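Endoglycosidase (PDB 6Q64) probably hydrolyses glycosidic bonds in complex N-glycans as a family 18 endoglycosidase, here in a variant with one engineered substitution. Local coordinates at residues 130-135 and 184-189; 228-233 and 248-253; 75-80 and 101-106; 167-172 and 214-219. The protein carries 1 engineered substitution. All coordinates share one frame; numbering follows the deposited sequence.

Contact 1. Residues 130-135 and 184-189; sequences LLCWII and GFDIDY
Phe185 turns an edge onto the face of the Trp133 indole, a T-shaped pair with planes at 77° and CE1 of Phe185 3.7 Å above the Trp133 ring plane. The apolar packing continues tip to tip, Ile135 CD1 lying 3.6 Å from Phe185 CE2. Two backbone bonds tie the parallel strands, Leu131 N to Gly184 O at 3.1 Å and the nearly straight Ile135 N to Asp188 O at 2.9 Å; those from Asp186 N and Asp188 N are weak. On the opposite face, Cys132 SG lies 3.9 Å from Asp186 CG, and Ile134 CG1 runs alongside Asp188, 3.3 Å from its OD2. Ser102 holds Asp186 OD2 by a hydrogen bond. One face is thus apolar, under helices 162-179 and 211-224, while the other sets Asp186 and Asp188 beside Leu130, Cys132 and Ile134. The two aspartates match the central D-x-D of the family 18 DxxDxDxE motif, whose glutamate is replaced by glutamine in this engineered variant.

Contact 2. Residues 228-233 and 248-253; sequences GRMLVM and VDHYIY
Asp249 grips Leu231 twice. Its OD2 accepts from Leu231 N at 2.9 Å, an almost straight bond (165°) to the anti lone pair, and its own backbone N donates to Leu231 O at 2.7 Å. Further along, Met233 N reaches His250 O and Ile252 N reaches Met233 O, in parallel-sheet fashion. Val232 spreads its two methyls over two partners: CG1 meets Ile252 CD1 at 3.4 Å, and CG2 meets His250 CB at 3.6 Å, lying in the plane of the imidazole at its edge. The selenomethionine Met230 brings CE to the same ring's edge, 3.4 Å from His250 ND1. In the second shell, Arg225 forms a salt bridge with Asp249 OD1, and Phe100 meets the His250 ring. An alanine at Asp249 would probably leave Leu231 N and Arg225 without their carboxylate mate, with only the backbone bond to Leu231 O remaining there. Around this pair, strand 230-235 bonds to strand 184-189 through Met230 and Val232, strand 251-254 bonds through Tyr251 to Lys279 and to Ile281 of strand 280-285, and the short helix 242-245 completes the beta-alpha-beta crossover between them.

Contact 3. Residues 75-80 and 101-106; sequences GWFGNW and VSLWGT
Trp76 brings CD1 and NE1 of its indole up to Ser102 CB, which lies 3.3 Å from CD1 and at nearly the same distance from NE1. Next to it the bond to CB of Trp104 heads toward the 75-80 segment: the CB atoms of Trp76 and Trp104 are 4.3 Å apart, and Trp76 CD1 lies near the plane of the Trp104 ring at its edge. The other flank is apolar. Phe77 CB packs on Val101 CG1 at 3.7 Å, while Leu103 CD2 sits at the edge of the Phe77 ring and also 3.9 Å from Trp80 CE3. Trp80 runs at about a right angle to Thr106, whose CG2 stands at the indole edge, and its NE1 is held by Asp117. An alanine at Trp76 would probably open a gap beside Ser102 CB and the Trp104 ring, and toward Cys132 and Ile252, which the indole also touches. Between the backbones, Ser102 N bonds to Gly75 O at 2.9 Å, and Phe77 N bonds to Ser102 O at 2.9 Å. This short bridge joins the first and second strands, the seam that closes a TIM barrel, and beyond it the chains run on side by side into loops at the C-terminal strand ends, where such barrels carry their active site.

Contact 4. Residues 167-172 and 214-219; sequences KAYANA and QVFIET
Ala170 CB is wedged between Phe216 and Thr219, 3.8 Å from Phe216 CD1 and 3.9 Å from Thr219 CB. This is the tight part of the contact, where a small residue lets the two helices come close, their axes 8.7 Å apart and inclined at 35°. Deeper in, Tyr169 and Phe216 touch at their rims without stacking: Tyr169 CD2 meets Phe216 CE1 at 3.6 Å, and the planes differ by only 14°. Val166 and Ile173 also pack on the Phe216 side chain. Tyr169 OH passes beyond the pair to a hydrogen bond with Asp140 O. The outer side is looser and partly exposed. Here Lys167 contributes the aliphatic start of its chain, CG lying 4.1 Å from Val215 CG2 and 3.7 Å from Thr219 OG1, while the rest of the chain turns off from the partner helix. Asn171 crosses Thr219 at about a right angle, its OD1 3.7 Å from Thr219 CG2, and that oxygen is hydrogen-bonded to Arg223 of helix 211-224. No hydrogen bond links the two segments themselves. Their fit therefore rests on van der Waals packing of an alanine, two aromatic rims and a threonine, while Tyr169 OH and Asn171 OD1 are bonded beyond the segments and Gln214 bonds Glu218 within its own helix.

Along the chain, contact 3 comes first; contacts 1 and 4 then interleave, helix 162-179 running into strand 184-189 and that strand being followed by helix 211-224; contact 2 comes last. Contacts 1, 2 and 3 lie in one parallel barrel sheet. The centres of contacts 1 and 2 are about 9 Å apart, with strands 184-189 and 230-235 adjacent; those of contacts 1 and 3 are about 11 Å apart, with Ser102 linking to Asp186. Contact 4 lies about 13 Å from contact 1 between centres, where Phe216 meets Ile135 and Ile187. Contacts 3 and 4 do not touch. Contacts 1-3 thus build the TIM-barrel wall that carries the family 18 aspartates, and contact 4 packs helices on its outside.

Contact 1. Residues 130-135 and 184-189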
loop_
_atom_site.group_PDB
_atom_site.type_symbol
_atom_site.label_atom_id
_atom_site.label_comp_id
_atom_site.label_asym_id
_atom_site.label_seq_id
_atom_site.Cartn_x
_atom_site.Cartn_y
_atom_site.Cartn_z
ATOM N N LEU A 130 0.342 6.758 -1.689
ATOM C CA LEU A 130 -1.122 6.650 -1.489
ATOM C C LEU A 130 -1.521 7.351 -0.205
ATOM O O LEU A 130 -0.887 7.092 0.818
ATOM C CB LEU A 130 -1.490 5.171 -1.360
ATOM C CG LEU A 130 -1.174 4.307 -2.565
ATOM C CD1 LEU A 130 -1.844 2.964 -2.395
ATOM C CD2 LEU A 130 -1.618 4.980 -3.861
ATOM N N LEU A 131 -2.625 8.076 -0.244
ATOM C CA LEU A 131 -3.363 8.393 0.995
ATOM C C LEU A 131 -3.927 7.094 1.550
ATOM O O LEU A 131 -4.085 6.170 0.786
ATOM C CB LEU A 131 -4.456 9.418 0.705
ATOM C CG LEU A 131 -3.979 10.858 0.808
ATOM C CD1 LEU A 131 -5.152 11.797 1.034
ATOM C CD2 LEU A 131 -2.947 11.016 1.924
ATOM N N CYS A 132 -4.210 7.068 2.842
ATOM C CA CYS A 132 -4.537 5.856 3.605
ATOM C C CYS A 132 -5.144 6.231 4.944
ATOM O O CYS A 132 -4.654 7.167 5.546
ATOM C CB CYS A 132 -3.295 5.062 3.934
ATOM S SG CYS A 132 -3.715 3.606 4.912
ATOM N N TRP A 133 -6.148 5.484 5.381
ATOM C CA TRP A 133 -6.878 5.668 6.660
ATOM C C TRP A 133 -8.084 4.736 6.661
ATOM O O TRP A 133 -8.527 4.367 5.570
ATOM C CB TRP A 133 -7.294 7.121 6.894
ATOM C CG TRP A 133 -8.386 7.680 6.030
ATOM C CD1 TRP A 133 -9.701 7.327 6.055
ATOM C CD2 TRP A 133 -8.299 8.793 5.115
ATOM N NE1 TRP A 133 -10.427 8.108 5.196
ATOM C CE2 TRP A 133 -9.592 9.013 4.596
ATOM C CE3 TRP A 133 -7.255 9.603 4.643
ATOM C CZ2 TRP A 133 -9.865 10.005 3.650
ATOM C CZ3 TRP A 133 -7.525 10.589 3.714
ATOM C CH2 TRP A 133 -8.817 10.791 3.226
ATOM N N ILE A 134 -8.543 4.379 7.858
ATOM C CA ILE A 134 -9.589 3.352 8.110
ATOM C C ILE A 134 -10.901 3.867 7.533
ATOM O O ILE A 134 -11.232 5.038 7.750
ATOM C CB ILE A 134 -9.739 3.006 9.604
ATOM C CG1 ILE A 134 -8.624 2.071 10.078
ATOM C CG2 ILE A 134 -11.121 2.418 9.881
ATOM C CD1 ILE A 134 -8.510 1.982 11.590
ATOM N N ILE A 135 -11.616 3.005 6.815
ATOM C CA ILE A 135 -12.999 3.331 6.386
ATOM C C ILE A 135 -13.971 2.450 7.172
ATOM O O ILE A 135 -13.820 1.167 7.191
ATOM C CB ILE A 135 -13.101 3.353 4.859
ATOM C CG1 ILE A 135 -12.385 4.628 4.411
ATOM C CG2 ILE A 135 -14.541 3.310 4.387
ATOM C CD1 ILE A 135 -12.166 4.758 2.947
ATOM N N GLY A 184 -2.860 7.801 -5.380
ATOM C CA GLY A 184 -4.189 7.191 -5.212
ATOM C C GLY A 184 -4.569 6.982 -3.763
ATOM O O GLY A 184 -4.214 7.814 -2.917
ATOM N N PHE A 185 -5.307 5.911 -3.479
ATOM C CA PHE A 185 -5.901 5.703 -2.141
ATOM C C PHE A 185 -5.799 4.239 -1.740
ATOM O O PHE A 185 -5.739 3.332 -2.616
ATOM C CB PHE A 185 -7.345 6.200 -2.118
ATOM C CG PHE A 185 -7.899 6.295 -0.727
ATOM C CD1 PHE A 185 -7.579 7.359 0.094
ATOM C CD2 PHE A 185 -8.692 5.282 -0.212
ATOM C CE1 PHE A 185 -8.068 7.429 1.391
ATOM C CE2 PHE A 185 -9.184 5.354 1.086
ATOM C CZ PHE A 185 -8.864 6.427 1.891
ATOM N N ASP A 186 -5.773 4.057 -0.425
ATOM C CA ASP A 186 -5.649 2.767 0.278
ATOM C C ASP A 186 -6.784 2.713 1.283
ATOM O O ASP A 186 -6.657 3.351 2.336
ATOM C CB ASP A 186 -4.335 2.621 1.042
ATOM C CG ASP A 186 -4.167 1.318 1.819
ATOM O OD1 ASP A 186 -5.148 0.777 2.332
ATOM O OD2 ASP A 186 -3.041 0.861 1.920
ATOM N N ILE A 187 -7.816 1.927 0.979
ATOM C CA ILE A 187 -8.933 1.685 1.919
ATOM C C ILE A 187 -8.449 0.703 2.984
ATOM O O ILE A 187 -8.214 -0.446 2.618
ATOM C CB ILE A 187 -10.148 1.171 1.138
ATOM C CG1 ILE A 187 -10.603 2.186 0.085
ATOM C CG2 ILE A 187 -11.256 0.818 2.106
ATOM C CD1 ILE A 187 -11.410 1.595 -1.041
ATOM N N ASP A 188 -8.227 1.161 4.216
ATOM C CA ASP A 188 -8.026 0.268 5.387
ATOM C C ASP A 188 -9.422 -0.202 5.800
ATOM O O ASP A 188 -10.126 0.575 6.513
ATOM C CB ASP A 188 -7.247 0.941 6.530
ATOM C CG ASP A 188 -6.811 -0.007 7.650
ATOM O OD1 ASP A 188 -7.180 -1.202 7.597
ATOM O OD2 ASP A 188 -6.100 0.453 8.587
ATOM N N TYR A 189 -9.810 -1.409 5.355
ATOM C CA TYR A 189 -11.168 -2.000 5.550
ATOM C C TYR A 189 -11.106 -3.095 6.616
ATOM O O TYR A 189 -10.541 -4.157 6.304
ATOM C CB TYR A 189 -11.735 -2.518 4.224
ATOM C CG TYR A 189 -13.243 -2.573 4.152
ATOM C CD1 TYR A 189 -13.999 -1.413 4.135
ATOM C CD2 TYR A 189 -13.923 -3.786 4.081
ATOM C CE1 TYR A 189 -15.382 -1.449 4.057
ATOM C CE2 TYR A 189 -15.305 -3.845 3.990
ATOM C CZ TYR A 189 -16.038 -2.666 3.989
ATOM O OH TYR A 189 -17.399 -2.697 3.890
#

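Contact 2. Residues 228-233 and 248-253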
loop_
_atom_site.group_PDB
_atom_site.type_symbol
_atom_site.label_atom_id
_atom_site.label_comp_id
_atom_site.label_asym_id
_atom_site.label_seq_id
_atom_site.Cartn_x
_atom_site.Cartn_y
_atom_site.Cartn_z
ATOM N N GLY A 228 -4.387 7.268 -14.308
ATOM C CA GLY A 228 -3.201 6.434 -14.050
ATOM C C GLY A 228 -2.993 6.164 -12.569
ATOM O O GLY A 228 -1.997 5.506 -12.243
ATOM N N ARG A 229 -3.890 6.608 -11.683
ATOM C CA ARG A 229 -3.741 6.398 -10.212
ATOM C C ARG A 229 -4.274 5.025 -9.787
ATOM O O ARG A 229 -4.934 4.328 -10.543
ATOM C CB ARG A 229 -4.430 7.532 -9.448
ATOM C CG ARG A 229 -3.706 8.849 -9.622
ATOM C CD ARG A 229 -4.260 9.987 -8.814
ATOM N NE ARG A 229 -4.484 11.071 -9.767
ATOM C CZ ARG A 229 -3.754 12.172 -9.891
ATOM N NH1 ARG A 229 -2.719 12.401 -9.101
ATOM N NH2 ARG A 229 -4.081 13.056 -10.813
HETATM N N MSE A 230 -4.027 4.704 -8.523
HETATM C CA MSE A 230 -4.208 3.387 -7.970
HETATM C C MSE A 230 -5.309 3.413 -6.923
HETATM O O MSE A 230 -5.405 4.351 -6.132
HETATM C CB MSE A 230 -2.930 2.966 -7.243
HETATM C CG MSE A 230 -1.914 2.200 -8.081
HETATM SE SE MSE A 230 -0.400 1.851 -6.862
HETATM C CE MSE A 230 -0.822 0.172 -5.993
ATOM N N LEU A 231 -6.103 2.338 -6.888
ATOM C CA LEU A 231 -6.963 2.100 -5.742
ATOM C C LEU A 231 -6.594 0.748 -5.161
ATOM O O LEU A 231 -6.289 -0.141 -5.938
ATOM C CB LEU A 231 -8.443 2.138 -6.141
ATOM C CG LEU A 231 -9.414 1.809 -5.003
ATOM C CD1 LEU A 231 -9.229 2.745 -3.822
ATOM C CD2 LEU A 231 -10.855 1.858 -5.482
ATOM N N VAL A 232 -6.692 0.617 -3.849
ATOM C CA VAL A 232 -6.039 -0.478 -3.090
ATOM C C VAL A 232 -6.799 -0.647 -1.774
ATOM O O VAL A 232 -7.348 0.319 -1.231
ATOM C CB VAL A 232 -4.551 -0.097 -2.913
ATOM C CG1 VAL A 232 -4.039 -0.217 -1.478
ATOM C CG2 VAL A 232 -3.672 -0.847 -3.896
HETATM N N MSE A 233 -6.817 -1.871 -1.250
HETATM C CA MSE A 233 -7.651 -2.153 -0.094
HETATM C C MSE A 233 -6.883 -3.092 0.834
HETATM O O MSE A 233 -6.260 -4.057 0.385
HETATM C CB MSE A 233 -8.997 -2.720 -0.577
HETATM C CG MSE A 233 -9.745 -3.624 0.419
HETATM SE SE MSE A 233 -11.740 -3.509 0.365
HETATM C CE MSE A 233 -11.904 -4.931 1.647
ATOM N N VAL A 248 -9.999 -2.725 -8.023
ATOM C CA VAL A 248 -8.973 -2.579 -6.963
ATOM C C VAL A 248 -7.657 -3.240 -7.382
ATOM O O VAL A 248 -7.638 -4.442 -7.673
ATOM C CB VAL A 248 -9.525 -3.192 -5.682
ATOM C CG1 VAL A 248 -8.456 -3.325 -4.626
ATOM C CG2 VAL A 248 -10.688 -2.364 -5.193
ATOM N N ASP A 249 -6.568 -2.480 -7.338
ATOM C CA ASP A 249 -5.308 -2.843 -8.013
ATOM C C ASP A 249 -4.538 -3.837 -7.137
ATOM O O ASP A 249 -3.768 -4.644 -7.723
ATOM C CB ASP A 249 -4.556 -1.567 -8.384
ATOM C CG ASP A 249 -5.327 -0.689 -9.352
ATOM O OD1 ASP A 249 -5.652 -1.188 -10.445
ATOM O OD2 ASP A 249 -5.619 0.474 -8.994
ATOM N N HIS A 250 -4.707 -3.817 -5.810
ATOM C CA HIS A 250 -4.018 -4.798 -4.917
ATOM C C HIS A 250 -4.865 -5.112 -3.692
ATOM O O HIS A 250 -5.570 -4.216 -3.187
ATOM C CB HIS A 250 -2.671 -4.304 -4.364
ATOM C CG HIS A 250 -1.586 -4.280 -5.375
ATOM N ND1 HIS A 250 -1.290 -3.147 -6.080
ATOM C CD2 HIS A 250 -0.776 -5.247 -5.849
ATOM C CE1 HIS A 250 -0.326 -3.406 -6.953
ATOM N NE2 HIS A 250 -0.003 -4.691 -6.839
ATOM N N TYR A 251 -4.737 -6.350 -3.233
ATOM C CA TYR A 251 -5.380 -6.887 -2.017
ATOM C C TYR A 251 -4.273 -6.976 -0.975
ATOM O O TYR A 251 -3.332 -7.764 -1.184
ATOM C CB TYR A 251 -6.038 -8.234 -2.339
ATOM C CG TYR A 251 -6.720 -8.317 -3.689
ATOM C CD1 TYR A 251 -7.578 -7.328 -4.120
ATOM C CD2 TYR A 251 -6.508 -9.371 -4.547
ATOM C CE1 TYR A 251 -8.172 -7.371 -5.370
ATOM C CE2 TYR A 251 -7.095 -9.429 -5.798
ATOM C CZ TYR A 251 -7.947 -8.435 -6.211
ATOM O OH TYR A 251 -8.561 -8.475 -7.429
ATOM N N ILE A 252 -4.329 -6.162 0.073
ATOM C CA ILE A 252 -3.171 -6.026 1.006
ATOM C C ILE A 252 -3.584 -6.589 2.346
ATOM O O ILE A 252 -4.575 -6.078 2.938
ATOM C CB ILE A 252 -2.686 -4.567 1.144
ATOM C CG1 ILE A 252 -2.509 -3.901 -0.224
ATOM C CG2 ILE A 252 -1.422 -4.518 1.971
ATOM C CD1 ILE A 252 -1.888 -2.531 -0.150
ATOM N N TYR A 253 -2.861 -7.593 2.800
ATOM C CA TYR A 253 -3.201 -8.285 4.056
ATOM C C TYR A 253 -2.119 -7.986 5.092
ATOM O O TYR A 253 -0.933 -7.938 4.779
ATOM C CB TYR A 253 -3.397 -9.789 3.841
ATOM C CG TYR A 253 -4.446 -10.198 2.829
ATOM C CD1 TYR A 253 -4.182 -10.163 1.480
ATOM C CD2 TYR A 253 -5.676 -10.686 3.211
ATOM C CE1 TYR A 253 -5.119 -10.576 0.551
ATOM C CE2 TYR A 253 -6.631 -11.077 2.295
ATOM C CZ TYR A 253 -6.351 -11.039 0.955
ATOM O OH TYR A 253 -7.238 -11.479 0.015
#

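Contact 3. Residues 75-80 and 101-106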
loop_
_atom_site.group_PDB
_atom_site.type_symbol
_atom_site.label_atom_id
_atom_site.label_comp_id
_atom_site.label_asym_id
_atom_site.label_seq_id
_atom_site.Cartn_x
_atom_site.Cartn_y
_atom_site.Cartn_z
ATOM N N GLY A 75 5.032 -0.483 1.687
ATOM C CA GLY A 75 4.924 -0.378 3.153
ATOM C C GLY A 75 4.033 0.784 3.548
ATOM O O GLY A 75 3.708 1.672 2.701
ATOM N N TRP A 76 3.799 0.851 4.865
ATOM C CA TRP A 76 3.169 2.006 5.534
ATOM C C TRP A 76 4.276 2.882 6.103
ATOM O O TRP A 76 4.817 2.515 7.162
ATOM C CB TRP A 76 2.178 1.509 6.593
ATOM C CG TRP A 76 0.934 0.972 5.959
ATOM C CD1 TRP A 76 -0.040 1.695 5.338
ATOM C CD2 TRP A 76 0.578 -0.411 5.808
ATOM N NE1 TRP A 76 -0.986 0.855 4.820
ATOM C CE2 TRP A 76 -0.638 -0.441 5.099
ATOM C CE3 TRP A 76 1.152 -1.615 6.227
ATOM C CZ2 TRP A 76 -1.293 -1.634 4.807
ATOM C CZ3 TRP A 76 0.515 -2.796 5.929
ATOM C CH2 TRP A 76 -0.690 -2.799 5.226
ATOM N N PHE A 77 4.557 3.991 5.414
ATOM C CA PHE A 77 5.608 5.002 5.726
ATOM C C PHE A 77 5.092 6.075 6.690
ATOM O O PHE A 77 4.282 6.970 6.297
ATOM C CB PHE A 77 6.066 5.652 4.422
ATOM C CG PHE A 77 7.336 6.458 4.520
ATOM C CD1 PHE A 77 8.466 5.942 5.130
ATOM C CD2 PHE A 77 7.420 7.724 3.966
ATOM C CE1 PHE A 77 9.636 6.678 5.191
ATOM C CE2 PHE A 77 8.595 8.452 4.025
ATOM C CZ PHE A 77 9.691 7.932 4.649
ATOM N N GLY A 78 5.569 6.018 7.932
ATOM C CA GLY A 78 5.279 7.032 8.969
ATOM C C GLY A 78 6.399 8.055 9.111
ATOM O O GLY A 78 7.534 7.716 8.745
ATOM N N ASN A 79 6.074 9.247 9.638
ATOM C CA ASN A 79 6.984 10.391 9.941
ATOM C C ASN A 79 7.560 10.911 8.627
ATOM O O ASN A 79 8.795 11.109 8.545
ATOM C CB ASN A 79 8.137 10.036 10.898
ATOM C CG ASN A 79 7.720 9.304 12.163
ATOM O OD1 ASN A 79 7.673 8.062 12.212
ATOM N ND2 ASN A 79 7.457 10.073 13.209
ATOM N N TRP A 80 6.718 11.083 7.614
ATOM C CA TRP A 80 7.189 11.568 6.294
ATOM C C TRP A 80 7.286 13.100 6.298
ATOM O O TRP A 80 6.223 13.749 6.238
ATOM C CB TRP A 80 6.284 11.071 5.176
ATOM C CG TRP A 80 6.633 11.728 3.881
ATOM C CD1 TRP A 80 7.884 11.893 3.362
ATOM C CD2 TRP A 80 5.734 12.369 2.961
ATOM N NE1 TRP A 80 7.826 12.553 2.168
ATOM C CE2 TRP A 80 6.519 12.850 1.889
ATOM C CE3 TRP A 80 4.346 12.562 2.926
ATOM C CZ2 TRP A 80 5.961 13.504 0.793
ATOM C CZ3 TRP A 80 3.792 13.199 1.838
ATOM C CH2 TRP A 80 4.593 13.662 0.788
ATOM N N VAL A 101 3.846 3.079 -1.799
ATOM C CA VAL A 101 3.831 3.226 -0.332
ATOM C C VAL A 101 2.496 3.850 0.060
ATOM O O VAL A 101 1.892 4.610 -0.747
ATOM C CB VAL A 101 5.072 4.068 0.033
ATOM C CG1 VAL A 101 4.792 5.236 0.952
ATOM C CG2 VAL A 101 6.219 3.212 0.566
ATOM N N SER A 102 2.043 3.500 1.252
ATOM C CA SER A 102 0.882 4.127 1.911
ATOM C C SER A 102 1.384 4.998 3.054
ATOM O O SER A 102 2.184 4.489 3.865
ATOM C CB SER A 102 -0.084 3.084 2.375
ATOM O OG SER A 102 -0.894 2.664 1.286
ATOM N N LEU A 103 0.909 6.241 3.106
ATOM C CA LEU A 103 1.339 7.263 4.083
ATOM C C LEU A 103 0.501 7.130 5.356
ATOM O O LEU A 103 -0.578 7.754 5.442
ATOM C CB LEU A 103 1.193 8.636 3.426
ATOM C CG LEU A 103 1.932 8.769 2.100
ATOM C CD1 LEU A 103 1.496 10.010 1.343
ATOM C CD2 LEU A 103 3.428 8.774 2.320
ATOM N N TRP A 104 1.025 6.366 6.316
ATOM C CA TRP A 104 0.514 6.279 7.708
ATOM C C TRP A 104 0.598 7.666 8.362
ATOM O O TRP A 104 1.736 8.136 8.647
ATOM C CB TRP A 104 1.256 5.219 8.538
ATOM C CG TRP A 104 0.560 4.941 9.833
ATOM C CD1 TRP A 104 0.845 5.477 11.058
ATOM C CD2 TRP A 104 -0.604 4.115 10.007
ATOM N NE1 TRP A 104 -0.041 5.016 11.993
ATOM C CE2 TRP A 104 -0.948 4.183 11.381
ATOM C CE3 TRP A 104 -1.386 3.321 9.148
ATOM C CZ2 TRP A 104 -2.041 3.475 11.906
ATOM C CZ3 TRP A 104 -2.460 2.622 9.671
ATOM C CH2 TRP A 104 -2.782 2.698 11.033
ATOM N N GLY A 105 -0.568 8.298 8.538
ATOM C CA GLY A 105 -0.751 9.471 9.403
ATOM C C GLY A 105 -0.996 10.743 8.613
ATOM O O GLY A 105 -1.810 11.577 9.091
ATOM N N THR A 106 -0.334 10.932 7.467
ATOM C CA THR A 106 -0.403 12.227 6.742
ATOM C C THR A 106 -1.768 12.336 6.081
ATOM O O THR A 106 -2.254 11.311 5.632
ATOM C CB THR A 106 0.712 12.394 5.711
ATOM O OG1 THR A 106 0.371 11.469 4.681
ATOM C CG2 THR A 106 2.096 12.185 6.299
#

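Contact 4. Residues 167-172 and 214-219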
loop_
_atom_site.group_PDB
_atom_site.type_symbol
_atom_site.label_atom_id
_atom_site.label_comp_id
_atom_site.label_asym_id
_atom_site.label_seq_id
_atom_site.Cartn_x
_atom_site.Cartn_y
_atom_site.Cartn_z
ATOM N N LYS A 167 -21.188 9.074 -2.847
ATOM C CA LYS A 167 -20.668 9.619 -4.135
ATOM C C LYS A 167 -19.868 10.910 -3.870
ATOM O O LYS A 167 -18.805 11.108 -4.522
ATOM C CB LYS A 167 -21.820 9.854 -5.123
ATOM C CG LYS A 167 -22.004 8.779 -6.192
ATOM C CD LYS A 167 -23.431 8.667 -6.707
ATOM C CE LYS A 167 -23.541 8.307 -8.175
ATOM N NZ LYS A 167 -24.694 9.018 -8.779
ATOM N N ALA A 168 -20.360 11.754 -2.956
ATOM C CA ALA A 168 -19.741 13.041 -2.565
ATOM C C ALA A 168 -18.463 12.804 -1.736
ATOM O O ALA A 168 -17.420 13.335 -2.141
ATOM C CB ALA A 168 -20.749 13.866 -1.817
ATOM N N TYR A 169 -18.543 12.016 -0.649
ATOM C CA TYR A 169 -17.430 11.672 0.283
ATOM C C TYR A 169 -16.232 11.095 -0.465
ATOM O O TYR A 169 -15.089 11.351 -0.096
ATOM C CB TYR A 169 -17.845 10.610 1.300
ATOM C CG TYR A 169 -16.719 10.146 2.192
ATOM C CD1 TYR A 169 -15.983 11.057 2.929
ATOM C CD2 TYR A 169 -16.396 8.806 2.330
ATOM C CE1 TYR A 169 -14.947 10.660 3.759
ATOM C CE2 TYR A 169 -15.381 8.387 3.177
ATOM C CZ TYR A 169 -14.637 9.321 3.881
ATOM O OH TYR A 169 -13.620 8.960 4.719
ATOM N N ALA A 170 -16.502 10.263 -1.454
ATOM C CA ALA A 170 -15.480 9.671 -2.339
ATOM C C ALA A 170 -14.887 10.746 -3.249
ATOM O O ALA A 170 -13.677 10.727 -3.479
ATOM C CB ALA A 170 -16.095 8.559 -3.146
ATOM N N ASN A 171 -15.723 11.620 -3.793
ATOM C CA ASN A 171 -15.254 12.620 -4.780
ATOM C C ASN A 171 -14.284 13.570 -4.069
ATOM O O ASN A 171 -13.424 14.165 -4.766
ATOM C CB ASN A 171 -16.410 13.352 -5.468
ATOM C CG ASN A 171 -16.859 12.661 -6.739
ATOM O OD1 ASN A 171 -16.040 12.217 -7.548
ATOM N ND2 ASN A 171 -18.163 12.536 -6.903
ATOM N N ALA A 172 -14.455 13.714 -2.743
ATOM C CA ALA A 172 -13.681 14.624 -1.862
ATOM C C ALA A 172 -12.333 13.977 -1.595
ATOM O O ALA A 172 -11.315 14.677 -1.590
ATOM C CB ALA A 172 -14.401 14.883 -0.565
ATOM N N GLN A 214 -20.066 -0.326 -2.583
ATOM C CA GLN A 214 -19.861 -0.629 -3.988
ATOM C C GLN A 214 -19.770 0.675 -4.785
ATOM O O GLN A 214 -18.890 0.777 -5.666
ATOM C CB GLN A 214 -20.991 -1.525 -4.504
ATOM C CG GLN A 214 -21.070 -1.650 -6.024
ATOM C CD GLN A 214 -19.985 -2.546 -6.609
ATOM O OE1 GLN A 214 -19.499 -3.485 -5.965
ATOM N NE2 GLN A 214 -19.620 -2.253 -7.842
ATOM N N VAL A 215 -20.653 1.636 -4.540
ATOM C CA VAL A 215 -20.651 2.881 -5.375
ATOM C C VAL A 215 -19.561 3.819 -4.817
ATOM O O VAL A 215 -19.076 4.718 -5.557
ATOM C CB VAL A 215 -22.054 3.514 -5.530
ATOM C CG1 VAL A 215 -22.647 3.948 -4.206
ATOM C CG2 VAL A 215 -22.060 4.659 -6.542
ATOM N N PHE A 216 -19.105 3.536 -3.596
ATOM C CA PHE A 216 -17.912 4.176 -2.998
ATOM C C PHE A 216 -16.713 3.894 -3.905
ATOM O O PHE A 216 -16.179 4.801 -4.590
ATOM C CB PHE A 216 -17.707 3.667 -1.572
ATOM C CG PHE A 216 -16.534 4.315 -0.892
ATOM C CD1 PHE A 216 -16.498 5.692 -0.726
ATOM C CD2 PHE A 216 -15.447 3.562 -0.461
ATOM C CE1 PHE A 216 -15.414 6.302 -0.114
ATOM C CE2 PHE A 216 -14.360 4.174 0.144
ATOM C CZ PHE A 216 -14.351 5.544 0.320
ATOM N N ILE A 217 -16.344 2.622 -3.945
ATOM C CA ILE A 217 -15.240 2.069 -4.777
ATOM C C ILE A 217 -15.492 2.394 -6.245
ATOM O O ILE A 217 -14.533 2.666 -6.945
ATOM C CB ILE A 217 -15.161 0.554 -4.559
ATOM C CG1 ILE A 217 -14.730 0.218 -3.134
ATOM C CG2 ILE A 217 -14.269 -0.097 -5.593
ATOM C CD1 ILE A 217 -14.928 -1.224 -2.796
ATOM N N GLU A 218 -16.739 2.320 -6.695
ATOM C CA GLU A 218 -17.096 2.608 -8.106
ATOM C C GLU A 218 -16.674 4.047 -8.438
ATOM O O GLU A 218 -16.110 4.241 -9.537
ATOM C CB GLU A 218 -18.590 2.374 -8.337
ATOM C CG GLU A 218 -18.921 1.194 -9.225
ATOM C CD GLU A 218 -20.418 0.984 -9.403
ATOM O OE1 GLU A 218 -21.146 1.992 -9.606
ATOM O OE2 GLU A 218 -20.869 -0.178 -9.301
ATOM N N THR A 219 -16.920 4.995 -7.515
ATOM C CA THR A 219 -16.685 6.455 -7.713
ATOM C C THR A 219 -15.190 6.778 -7.670
ATOM O O THR A 219 -14.752 7.595 -8.484
ATOM C CB THR A 219 -17.356 7.342 -6.662
ATOM O OG1 THR A 219 -18.734 6.990 -6.504
ATOM C CG2 THR A 219 -17.253 8.806 -7.037
#